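Local coordinates for prolyl 4-hydroxylase (Paramecium bursaria Chlorella virus 1, PDB 5C5T), which probably hydroxylates prolines in collagen-like sequences as a 2-oxoglutarate- and iron-dependent dioxygenase, and here binds 2-oxoglutarate together with zinc and manganese ions, at residues Tyr38-Phe44 with Lys184-Phe190; Gln102-Arg106 with Tyr119-Val124; Met158-Pro164 with Glu216-Asn221. All blocks are in the same frame, centred on the assembly; numbering follows the deposited sequence.

All three contacts reach the same six-stranded antiparallel sheet, one wall of the double-stranded beta-helix of the 2-oxoglutarate oxygenases. Contact 1 joins edge strand 38-41 to strand 188-192. Contact 3 pairs the next strand, 153-160, with 217-225 and carries pocket residues for 2-oxoglutarate. The centres of contacts 1 and 3 are about 10 Å apart, and Ile189 N lies 2.8 Å from Met158 O. Contact 2 packs helix 96-109 on strand 120-129, its centre about 17 Å from that of contact 3. Its Val124 CG1 lies 3.8 Å from Asn221 O, behind a residue that binds 2-oxoglutarate. Contacts 1 and 2 meet where Lys104 NZ lies 2.8 Å from Phe44 O.

Contact 1 of 3, residues Tyr38-Phe44 with Lys184-Phe190; sequences YEKIDGF and KKGTSIF
Glu39 and Phe190 form an antiparallel hydrogen-bonded pair where edge strand 38-41 joins strand 188-192, in the six-stranded sheet of the double-stranded beta-helix. Phe190 N bonds to Glu39 O at 2.8 Å. Ile41 and Ser188 make the second such pair. Between them, Lys40 faces Ile189 in a non-hydrogen-bonded pair. Here the tip of Ile189 is tightly packed, with CD1 3.4 Å from Lys40 CG. The Lys40 chain runs on past the methyl CG2 of Thr187, and a bend at the third torsion (89°) turns the rest of it off the neighbouring strand. The side chains of Asp42 and Thr187 run alongside each other with the same heading, and Thr187 OG1 donates to the anti lone pair of Asp42 OD1 at 2.7 Å.

On the other face, which carries Ile41 and Ser188, Phe44 turns its ring to Ser188. Ser188 CB sits over one ring face, 4.1 Å from the Phe44 ring centroid, a CH-pi contact. Ser188 OG is turned back between its own N and carbonyl carbon (chi1 63°) and lies 3.3 Å from Ile41 CB. This hydroxyl is buried and has no polar partner in the model.

Past the strands, two type II turns, Ile41 to Phe44 and Lys184 to Thr187, lie together. Further out, Leu157 and Val159 of strand 153-160 pack on Phe44. Water 1 joins the turns, accepting from Gly43 N and donating to Lys185 O and Thr187 OG1.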
loop_
_atom_site.group_PDB
_atom_site.type_symbol
_atom_site.label_atom_id
_atom_site.label_comp_id
_atom_site.label_asym_id
_atom_site.label_seq_id
_atom_site.Cartn_x
_atom_site.Cartn_y
_atom_site.Cartn_z
ATOM N N TYR A 38 -11.171 -4.407 -0.354
ATOM C CA TYR A 38 -9.874 -4.557 -1.048
ATOM C C TYR A 38 -10.109 -5.193 -2.405
ATOM O O TYR A 38 -11.150 -5.829 -2.608
ATOM C CB TYR A 38 -8.881 -5.418 -0.240
ATOM C CG TYR A 38 -9.387 -6.826 -0.068
ATOM C CD1 TYR A 38 -9.253 -7.753 -1.068
ATOM C CD2 TYR A 38 -10.054 -7.187 1.081
ATOM C CE1 TYR A 38 -9.758 -9.050 -0.917
ATOM C CE2 TYR A 38 -10.555 -8.477 1.263
ATOM C CZ TYR A 38 -10.397 -9.408 0.254
ATOM O OH TYR A 38 -10.965 -10.684 0.463
ATOM N N GLU A 39 -9.203 -4.912 -3.336
ATOM C CA GLU A 39 -9.140 -5.553 -4.638
ATOM C C GLU A 39 -7.693 -5.842 -4.934
ATOM O O GLU A 39 -6.791 -4.996 -4.704
ATOM C CB GLU A 39 -9.748 -4.665 -5.714
ATOM C CG GLU A 39 -11.197 -4.358 -5.487
ATOM C CD GLU A 39 -11.799 -3.460 -6.549
ATOM O OE1 GLU A 39 -11.789 -3.826 -7.740
ATOM O OE2 GLU A 39 -12.336 -2.415 -6.180
ATOM N N LYS A 40 -7.473 -6.997 -5.571
ATOM C CA LYS A 40 -6.136 -7.429 -5.957
ATOM C C LYS A 40 -6.017 -7.374 -7.457
ATOM O O LYS A 40 -6.924 -7.830 -8.152
ATOM C CB LYS A 40 -5.848 -8.861 -5.423
ATOM C CG LYS A 40 -4.434 -9.441 -5.769
ATOM C CD LYS A 40 -4.237 -10.858 -5.265
ATOM C CE LYS A 40 -4.704 -11.860 -6.291
ATOM N NZ LYS A 40 -4.339 -13.223 -5.830
ATOM N N ILE A 41 -4.924 -6.812 -7.967
ATOM C CA ILE A 41 -4.675 -6.745 -9.394
ATOM C C ILE A 41 -3.345 -7.395 -9.733
ATOM O O ILE A 41 -2.297 -6.855 -9.418
ATOM C CB ILE A 41 -4.697 -5.306 -9.878
ATOM C CG1 ILE A 41 -5.969 -4.564 -9.423
ATOM C CG2 ILE A 41 -4.541 -5.258 -11.421
ATOM C CD1 ILE A 41 -5.808 -3.018 -9.539
ATOM N N ASP A 42 -3.361 -8.543 -10.402
ATOM C CA ASP A 42 -2.095 -9.122 -10.865
ATOM C C ASP A 42 -1.542 -8.349 -12.079
ATOM O O ASP A 42 -2.313 -7.854 -12.881
ATOM C CB ASP A 42 -2.292 -10.582 -11.217
ATOM C CG ASP A 42 -2.501 -11.436 -10.005
ATOM O OD1 ASP A 42 -1.842 -11.224 -8.957
ATOM O OD2 ASP A 42 -3.336 -12.349 -10.104
ATOM N N GLY A 43 -0.221 -8.283 -12.201
ATOM C CA GLY A 43 0.436 -7.603 -13.293
ATOM C C GLY A 43 0.223 -6.115 -13.381
ATOM O O GLY A 43 0.337 -5.525 -14.457
ATOM N N PHE A 44 -0.049 -5.495 -12.231
ATOM C CA PHE A 44 -0.185 -4.046 -12.160
ATOM C C PHE A 44 1.093 -3.374 -12.674
ATOM O O PHE A 44 0.988 -2.413 -13.428
ATOM C CB PHE A 44 -0.491 -3.626 -10.724
ATOM C CG PHE A 44 -0.819 -2.171 -10.546
ATOM C CD1 PHE A 44 -2.106 -1.690 -10.832
ATOM C CD2 PHE A 44 0.140 -1.259 -10.124
ATOM C CE1 PHE A 44 -2.414 -0.334 -10.642
ATOM C CE2 PHE A 44 -0.157 0.080 -9.957
ATOM C CZ PHE A 44 -1.436 0.551 -10.227
ATOM N N LYS A 184 3.323 -11.239 -4.544
ATOM C CA LYS A 184 3.704 -11.695 -5.895
ATOM C C LYS A 184 4.237 -10.484 -6.661
ATOM O O LYS A 184 3.555 -9.470 -6.689
ATOM C CB LYS A 184 2.512 -12.290 -6.642
ATOM C CG LYS A 184 2.825 -12.850 -8.047
ATOM C CD LYS A 184 1.551 -13.397 -8.720
ATOM C CE LYS A 184 1.903 -14.157 -10.011
ATOM N NZ LYS A 184 0.685 -14.480 -10.845
ATOM N N LYS A 185 5.414 -10.596 -7.301
ATOM C CA LYS A 185 6.011 -9.509 -8.050
ATOM C C LYS A 185 5.042 -8.956 -9.067
ATOM O O LYS A 185 4.469 -9.687 -9.907
ATOM C CB LYS A 185 7.296 -9.983 -8.738
ATOM C CG LYS A 185 8.128 -8.888 -9.338
ATOM C CD LYS A 185 9.360 -9.481 -10.018
ATOM C CE LYS A 185 10.469 -8.513 -10.183
ATOM N NZ LYS A 185 11.270 -8.511 -8.922
ATOM N N GLY A 186 4.808 -7.650 -8.950
ATOM C CA GLY A 186 3.972 -6.941 -9.863
ATOM C C GLY A 186 2.519 -6.787 -9.494
ATOM O O GLY A 186 1.827 -6.034 -10.163
ATOM N N THR A 187 2.063 -7.557 -8.515
ATOM C CA THR A 187 0.679 -7.535 -8.047
ATOM C C THR A 187 0.443 -6.350 -7.156
ATOM O O THR A 187 1.285 -6.021 -6.340
ATOM C CB THR A 187 0.355 -8.819 -7.277
ATOM O OG1 THR A 187 0.425 -9.975 -8.156
ATOM C CG2 THR A 187 -0.997 -8.786 -6.606
ATOM N N SER A 188 -0.707 -5.718 -7.332
ATOM C CA SER A 188 -1.128 -4.648 -6.413
ATOM C C SER A 188 -2.297 -5.110 -5.549
ATOM O O SER A 188 -3.127 -5.951 -5.951
ATOM C CB SER A 188 -1.522 -3.343 -7.161
ATOM O OG SER A 188 -2.639 -3.553 -8.014
ATOM N N ILE A 189 -2.377 -4.509 -4.350
ATOM C CA ILE A 189 -3.544 -4.614 -3.489
ATOM C C ILE A 189 -4.000 -3.201 -3.233
ATOM O O ILE A 189 -3.236 -2.373 -2.739
ATOM C CB ILE A 189 -3.289 -5.315 -2.142
ATOM C CG1 ILE A 189 -2.768 -6.745 -2.298
ATOM C CG2 ILE A 189 -4.555 -5.357 -1.350
ATOM C CD1 ILE A 189 -3.744 -7.717 -2.961
ATOM N N PHE A 190 -5.234 -2.921 -3.605
ATOM C CA PHE A 190 -5.938 -1.673 -3.254
ATOM C C PHE A 190 -6.868 -1.904 -2.036
ATOM O O PHE A 190 -7.638 -2.873 -2.003
ATOM C CB PHE A 190 -6.756 -1.159 -4.443
ATOM C CG PHE A 190 -7.588 0.042 -4.126
ATOM C CD1 PHE A 190 -7.043 1.304 -4.215
ATOM C CD2 PHE A 190 -8.881 -0.089 -3.679
ATOM C CE1 PHE A 190 -7.805 2.432 -3.920
ATOM C CE2 PHE A 190 -9.654 1.034 -3.359
ATOM C CZ PHE A 190 -9.108 2.285 -3.473
HETATM O O HOH W 1 1.793 -9.897 -10.647
#

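Contact 2 of 3, residues Gln102-Arg106 with Tyr119-Val124; sequences QKKTR and YNFEDV
Phe121 packs its ring against Gln102, Thr105 and Arg106 where helix 96-109 lies on strand 120-129 of the six-stranded sheet. This is helix-on-sheet packing on the double-stranded beta-helix. No hydrogen bond crosses between 102-106 and 119-124.

The apolar contacts centre on the Phe121 ring. Its CE1 meets the methyl CG2 of Thr105 at 3.5 Å, the two side chains pointing past one another. With CG beside the backbone N (chi1 -73°), Phe121 sends its ring tip to the helix backbone. There CZ lies 3.5 Å from Gln102 O, the oxygen that accepts the helical bond from Arg106 N. Arg106 N and CB come to the ring at its edge. Tyr119 CE2 stands over one face of the same ring, displaced from the ring centre.

Arg106 makes its contacts through CB and CG. Its side chain crosses Tyr119 at about a right angle, with CG 3.7 Å from Tyr119 OH. The carbonyl of Lys103 lies over one face of the Arg106 guanidinium.

The planes of the Gln102 amide and the Phe121 ring are 20° apart, but it is Gln102 CB that nears the ring, 4.0 Å from Phe121 CE2. The amide nitrogen NE2 instead nears Phe121 CB at 3.8 Å. This NE2 bonds to Gln222 OE1 of strand 217-225, while Gln222 NE2 bonds to Glu122 O. Gln222 thus ties helix and strand together. Gln102 NE2 also passes Val124 CG2 at 4.0 Å.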
loop_
_atom_site.group_PDB
_atom_site.type_symbol
_atom_site.label_atom_id
_atom_site.label_comp_id
_atom_site.label_asym_id
_atom_site.label_seq_id
_atom_site.Cartn_x
_atom_site.Cartn_y
_atom_site.Cartn_z
ATOM N N GLN A 102 1.136 6.035 -10.484
ATOM C CA GLN A 102 0.144 7.073 -10.191
ATOM C C GLN A 102 -0.866 7.183 -11.299
ATOM O O GLN A 102 -2.064 7.302 -11.053
ATOM C CB GLN A 102 0.851 8.395 -9.960
ATOM C CG GLN A 102 1.738 8.309 -8.721
ATOM C CD GLN A 102 2.246 9.635 -8.278
ATOM O OE1 GLN A 102 2.540 10.514 -9.136
ATOM N NE2 GLN A 102 2.347 9.826 -6.936
ATOM N N LYS A 103 -0.397 7.065 -12.526
ATOM C CA LYS A 103 -1.321 7.031 -13.673
ATOM C C LYS A 103 -2.342 5.888 -13.591
ATOM O O LYS A 103 -3.525 6.117 -13.760
ATOM C CB LYS A 103 -0.541 6.926 -14.980
ATOM C CG LYS A 103 -1.431 7.006 -16.236
ATOM C CD LYS A 103 -0.604 6.919 -17.503
ATOM C CE LYS A 103 -1.428 7.330 -18.716
ATOM N NZ LYS A 103 -2.225 6.185 -19.174
ATOM N N LYS A 104 -1.888 4.668 -13.335
ATOM C CA LYS A 104 -2.803 3.549 -13.236
ATOM C C LYS A 104 -3.687 3.628 -12.014
ATOM O O LYS A 104 -4.815 3.110 -12.040
ATOM C CB LYS A 104 -2.023 2.252 -13.248
ATOM C CG LYS A 104 -1.312 2.048 -14.525
ATOM C CD LYS A 104 -0.641 0.721 -14.631
ATOM C CE LYS A 104 -1.664 -0.364 -14.616
ATOM N NZ LYS A 104 -1.111 -1.604 -15.162
ATOM N N THR A 105 -3.189 4.250 -10.945
ATOM C CA THR A 105 -4.009 4.398 -9.740
ATOM C C THR A 105 -5.138 5.388 -10.065
ATOM O O THR A 105 -6.286 5.167 -9.724
ATOM C CB THR A 105 -3.179 4.868 -8.521
ATOM O OG1 THR A 105 -2.189 3.872 -8.227
ATOM C CG2 THR A 105 -4.027 5.113 -7.308
ATOM N N ARG A 106 -4.808 6.476 -10.731
ATOM C CA ARG A 106 -5.823 7.451 -11.094
ATOM C C ARG A 106 -6.878 6.828 -12.029
ATOM O O ARG A 106 -8.103 7.010 -11.824
ATOM C CB ARG A 106 -5.098 8.671 -11.704
ATOM C CG ARG A 106 -6.008 9.722 -12.263
ATOM C CD ARG A 106 -5.167 10.899 -12.704
ATOM N NE ARG A 106 -4.403 10.542 -13.905
ATOM C CZ ARG A 106 -3.075 10.393 -13.988
ATOM N NH1 ARG A 106 -2.267 10.567 -12.935
ATOM N NH2 ARG A 106 -2.544 10.075 -15.164
ATOM N N TYR A 119 -9.235 14.043 -4.524
ATOM C CA TYR A 119 -8.164 13.530 -3.693
ATOM C C TYR A 119 -6.809 14.047 -4.143
ATOM O O TYR A 119 -6.701 14.679 -5.210
ATOM C CB TYR A 119 -8.157 11.996 -3.712
ATOM C CG TYR A 119 -7.972 11.446 -5.078
ATOM C CD1 TYR A 119 -9.056 11.247 -5.921
ATOM C CD2 TYR A 119 -6.719 11.161 -5.554
ATOM C CE1 TYR A 119 -8.870 10.734 -7.174
ATOM C CE2 TYR A 119 -6.536 10.661 -6.808
ATOM C CZ TYR A 119 -7.623 10.445 -7.598
ATOM O OH TYR A 119 -7.437 9.934 -8.852
ATOM N N ASN A 120 -5.792 13.778 -3.313
ATOM C CA ASN A 120 -4.392 14.008 -3.638
ATOM C C ASN A 120 -3.611 12.723 -3.509
ATOM O O ASN A 120 -3.949 11.872 -2.672
ATOM C CB ASN A 120 -3.746 15.014 -2.696
ATOM C CG ASN A 120 -4.259 16.386 -2.872
ATOM O OD1 ASN A 120 -4.668 17.041 -1.900
ATOM N ND2 ASN A 120 -4.233 16.863 -4.108
ATOM N N PHE A 121 -2.554 12.583 -4.303
ATOM C CA PHE A 121 -1.571 11.514 -4.131
ATOM C C PHE A 121 -0.441 11.944 -3.181
ATOM O O PHE A 121 0.283 12.953 -3.437
ATOM C CB PHE A 121 -0.919 11.135 -5.456
ATOM C CG PHE A 121 -1.797 10.348 -6.403
ATOM C CD1 PHE A 121 -2.573 9.304 -5.971
ATOM C CD2 PHE A 121 -1.816 10.661 -7.749
ATOM C CE1 PHE A 121 -3.353 8.564 -6.904
ATOM C CE2 PHE A 121 -2.578 9.940 -8.645
ATOM C CZ PHE A 121 -3.346 8.914 -8.221
ATOM N N GLU A 122 -0.204 11.157 -2.137
ATOM C CA GLU A 122 1.030 11.287 -1.352
ATOM C C GLU A 122 2.261 10.907 -2.193
ATOM O O GLU A 122 2.155 10.141 -3.161
ATOM C CB GLU A 122 0.912 10.367 -0.121
ATOM C CG GLU A 122 1.952 10.581 0.959
ATOM C CD GLU A 122 1.490 10.106 2.346
ATOM O OE1 GLU A 122 0.305 9.755 2.511
ATOM O OE2 GLU A 122 2.314 10.185 3.282
ATOM N N ASP A 123 3.431 11.434 -1.848
ATOM C CA ASP A 123 4.673 10.894 -2.414
ATOM C C ASP A 123 4.728 9.382 -2.187
ATOM O O ASP A 123 4.406 8.907 -1.107
ATOM C CB ASP A 123 5.884 11.524 -1.766
ATOM C CG ASP A 123 6.060 12.988 -2.116
ATOM O OD1 ASP A 123 5.324 13.509 -2.970
ATOM O OD2 ASP A 123 6.948 13.616 -1.504
ATOM N N VAL A 124 5.222 8.625 -3.166
ATOM C CA VAL A 124 5.307 7.181 -3.020
ATOM C C VAL A 124 6.465 6.801 -2.070
ATOM O O VAL A 124 7.554 7.391 -2.124
ATOM C CB VAL A 124 5.482 6.521 -4.403
ATOM C CG1 VAL A 124 5.867 5.071 -4.308
ATOM C CG2 VAL A 124 4.221 6.689 -5.237
#

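Contact 3 of 3, residues Met158-Pro164 with Glu216-Asn221; sequences MVYLKAP and EKIIAN. With AKG (2-oxoglutaric acid), chain C.
Met158 and Ile219 meet beside the bound 2-oxoglutarate, on adjacent antiparallel strands of the six-stranded sheet. Backbone bonds set the register. Val159 and Ala220 form a hydrogen-bonded pair, with Val159 N to Ala220 O at 2.8 Å. A classic beta bulge follows: Leu161 and Lys162 both face Ile218, and Ile218 O accepts from both their N atoms. The chain turns a corner at Leu161.

The apolar contacts lie on both faces. Next to the ligand, Met158 SD is 3.7 Å from Ile219 CD1, and the two side chains cross at a slant. Ile219 has CG1 between its backbone N and carbonyl carbon (chi1 63°), and CD1 reaches to 3.6 Å from C3 of the ligand. Ile219 CG2 touches Tyr160 CD1. On the other face, Leu161 meets Ile218 and Ala220, and helix 47-59 packs over Leu161 and Ile218.

Polar and charged groups act at two places. Away from the ligand, Lys162 NZ forms a salt bridge with Glu216 OE2 at 2.6 Å, coming from above the carboxylate plane. Glu216 OE1 pairs with Arg128.

On the ligand side the Lys217 chain is fully extended. Its NZ bonds to ligand O4 at 2.7 Å, weakly to O3, and also to Gly170 O. Thr172 OG1 is also hydrogen-bonded to the ligand, and Tyr160 OH bonds to this OG1 from the second shell. At the other end, Asn221 ND2 bonds to Gln125 OE1 and weakly to ligand O1 at 3.0 Å.

The ammonium of Lys217 probably offsets the distal carboxylate's charge, while Met158 and Ile219 pack on the carbon chain. Together they would hold 2-oxoglutarate with its keto acid end at the zinc-occupied metal site.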
loop_
_atom_site.group_PDB
_atom_site.type_symbol
_atom_site.label_atom_id
_atom_site.label_comp_id
_atom_site.label_asym_id
_atom_site.label_seq_id
_atom_site.Cartn_x
_atom_site.Cartn_y
_atom_site.Cartn_z
ATOM N N MET A 158 -0.965 -0.561 -2.861
ATOM C CA MET A 158 0.341 -1.110 -2.507
ATOM C C MET A 158 0.743 -2.123 -3.600
ATOM O O MET A 158 -0.048 -3.015 -3.994
ATOM C CB MET A 158 0.334 -1.799 -1.142
ATOM C CG MET A 158 1.680 -2.400 -0.740
ATOM S SD MET A 158 1.643 -3.391 0.770
ATOM C CE MET A 158 0.406 -4.595 0.360
ATOM N N VAL A 159 1.971 -1.976 -4.104
ATOM C CA VAL A 159 2.504 -2.901 -5.117
ATOM C C VAL A 159 3.604 -3.739 -4.532
ATOM O O VAL A 159 4.518 -3.194 -3.905
ATOM C CB VAL A 159 3.059 -2.152 -6.357
ATOM C CG1 VAL A 159 3.344 -3.156 -7.470
ATOM C CG2 VAL A 159 2.162 -1.099 -6.805
ATOM N N TYR A 160 3.538 -5.064 -4.711
ATOM C CA TYR A 160 4.679 -5.942 -4.333
ATOM C C TYR A 160 5.747 -5.858 -5.411
ATOM O O TYR A 160 5.487 -6.221 -6.569
ATOM C CB TYR A 160 4.241 -7.413 -4.157
ATOM C CG TYR A 160 3.155 -7.628 -3.105
ATOM C CD1 TYR A 160 3.413 -7.450 -1.788
ATOM C CD2 TYR A 160 1.873 -8.003 -3.482
ATOM C CE1 TYR A 160 2.411 -7.634 -0.816
ATOM C CE2 TYR A 160 0.862 -8.173 -2.532
ATOM C CZ TYR A 160 1.152 -7.987 -1.201
ATOM O OH TYR A 160 0.151 -8.193 -0.256
ATOM N N LEU A 161 6.918 -5.328 -5.058
ATOM C CA LEU A 161 8.023 -5.252 -6.013
ATOM C C LEU A 161 8.878 -6.503 -5.968
ATOM O O LEU A 161 9.435 -6.884 -6.996
ATOM C CB LEU A 161 8.896 -4.030 -5.748
ATOM C CG LEU A 161 8.155 -2.687 -5.700
ATOM C CD1 LEU A 161 9.187 -1.552 -5.631
ATOM C CD2 LEU A 161 7.232 -2.440 -6.836
ATOM N N LYS A 162 9.000 -7.102 -4.791
ATOM C CA LYS A 162 9.760 -8.324 -4.605
ATOM C C LYS A 162 9.110 -9.167 -3.501
ATOM O O LYS A 162 8.777 -8.658 -2.410
ATOM C CB LYS A 162 11.218 -8.024 -4.261
ATOM C CG LYS A 162 12.092 -9.305 -4.174
ATOM C CD LYS A 162 13.595 -8.983 -4.152
ATOM C CE LYS A 162 14.418 -10.271 -4.296
ATOM N NZ LYS A 162 15.863 -9.964 -4.486
ATOM N N ALA A 163 8.881 -10.438 -3.800
ATOM C CA ALA A 163 8.279 -11.375 -2.845
ATOM C C ALA A 163 9.321 -12.252 -2.135
ATOM O O ALA A 163 10.397 -12.502 -2.705
ATOM C CB ALA A 163 7.287 -12.247 -3.569
ATOM N N PRO A 164 8.996 -12.726 -0.916
ATOM C CA PRO A 164 9.810 -13.701 -0.168
ATOM C C PRO A 164 9.999 -14.956 -0.959
ATOM O O PRO A 164 9.261 -15.215 -1.920
ATOM C CB PRO A 164 8.988 -13.970 1.082
ATOM C CG PRO A 164 8.192 -12.732 1.297
ATOM C CD PRO A 164 7.862 -12.255 -0.101
ATOM N N GLU A 216 13.493 -11.717 0.863
ATOM C CA GLU A 216 13.176 -10.351 1.188
ATOM C C GLU A 216 11.859 -9.946 0.564
ATOM O O GLU A 216 11.315 -10.620 -0.334
ATOM C CB GLU A 216 14.305 -9.426 0.715
ATOM C CG GLU A 216 14.382 -9.343 -0.794
ATOM C CD GLU A 216 15.701 -8.792 -1.291
ATOM O OE1 GLU A 216 16.034 -7.631 -0.971
ATOM O OE2 GLU A 216 16.406 -9.535 -2.006
ATOM N N LYS A 217 11.304 -8.872 1.115
ATOM C CA LYS A 217 10.027 -8.348 0.647
ATOM C C LYS A 217 10.202 -6.838 0.420
ATOM O O LYS A 217 10.667 -6.134 1.320
ATOM C CB LYS A 217 8.907 -8.624 1.661
ATOM C CG LYS A 217 7.565 -7.930 1.407
ATOM C CD LYS A 217 6.591 -8.351 2.504
ATOM C CE LYS A 217 5.269 -7.616 2.404
ATOM N NZ LYS A 217 4.407 -7.921 3.567
ATOM N N ILE A 218 9.833 -6.372 -0.761
ATOM C CA ILE A 218 9.886 -4.946 -1.087
ATOM C C ILE A 218 8.513 -4.538 -1.650
ATOM O O ILE A 218 8.003 -5.208 -2.567
ATOM C CB ILE A 218 11.033 -4.618 -2.064
ATOM C CG1 ILE A 218 12.342 -5.232 -1.567
ATOM C CG2 ILE A 218 11.114 -3.113 -2.245
ATOM C CD1 ILE A 218 13.521 -4.950 -2.456
ATOM N N ILE A 219 7.946 -3.454 -1.095
ATOM C CA ILE A 219 6.691 -2.884 -1.541
ATOM C C ILE A 219 6.831 -1.398 -1.918
ATOM O O ILE A 219 7.751 -0.679 -1.469
ATOM C CB ILE A 219 5.635 -3.062 -0.435
ATOM C CG1 ILE A 219 6.040 -2.304 0.812
ATOM C CG2 ILE A 219 5.422 -4.552 -0.194
ATOM C CD1 ILE A 219 4.992 -2.337 1.909
ATOM N N ALA A 220 5.893 -0.937 -2.740
ATOM C CA ALA A 220 5.632 0.478 -3.015
ATOM C C ALA A 220 4.222 0.866 -2.550
ATOM O O ALA A 220 3.237 0.200 -2.876
ATOM C CB ALA A 220 5.820 0.772 -4.476
ATOM N N ASN A 221 4.168 1.864 -1.663
ATOM C CA ASN A 221 2.899 2.379 -1.117
ATOM C C ASN A 221 2.512 3.677 -1.736
ATOM O O ASN A 221 3.234 4.680 -1.625
ATOM C CB ASN A 221 2.997 2.597 0.408
ATOM C CG ASN A 221 2.956 1.324 1.185
ATOM O OD1 ASN A 221 2.054 0.530 1.043
ATOM N ND2 ASN A 221 3.927 1.154 2.085
HETATM C C1 AKG C . 2.110 -0.217 5.267
HETATM O O1 AKG C . 3.261 0.101 4.837
HETATM O O2 AKG C . 1.379 0.684 5.757
HETATM C C2 AKG C . 1.690 -1.660 5.297
HETATM O O5 AKG C . 0.738 -1.950 5.968
HETATM C C3 AKG C . 2.482 -2.708 4.497
HETATM C C4 AKG C . 1.848 -4.074 4.563
HETATM C C5 AKG C . 2.788 -5.165 4.121
HETATM O O3 AKG C . 4.037 -5.000 4.205
HETATM O O4 AKG C . 2.304 -6.237 3.646
HETATM O O HOH W 2 13.010 -13.004 -1.720
#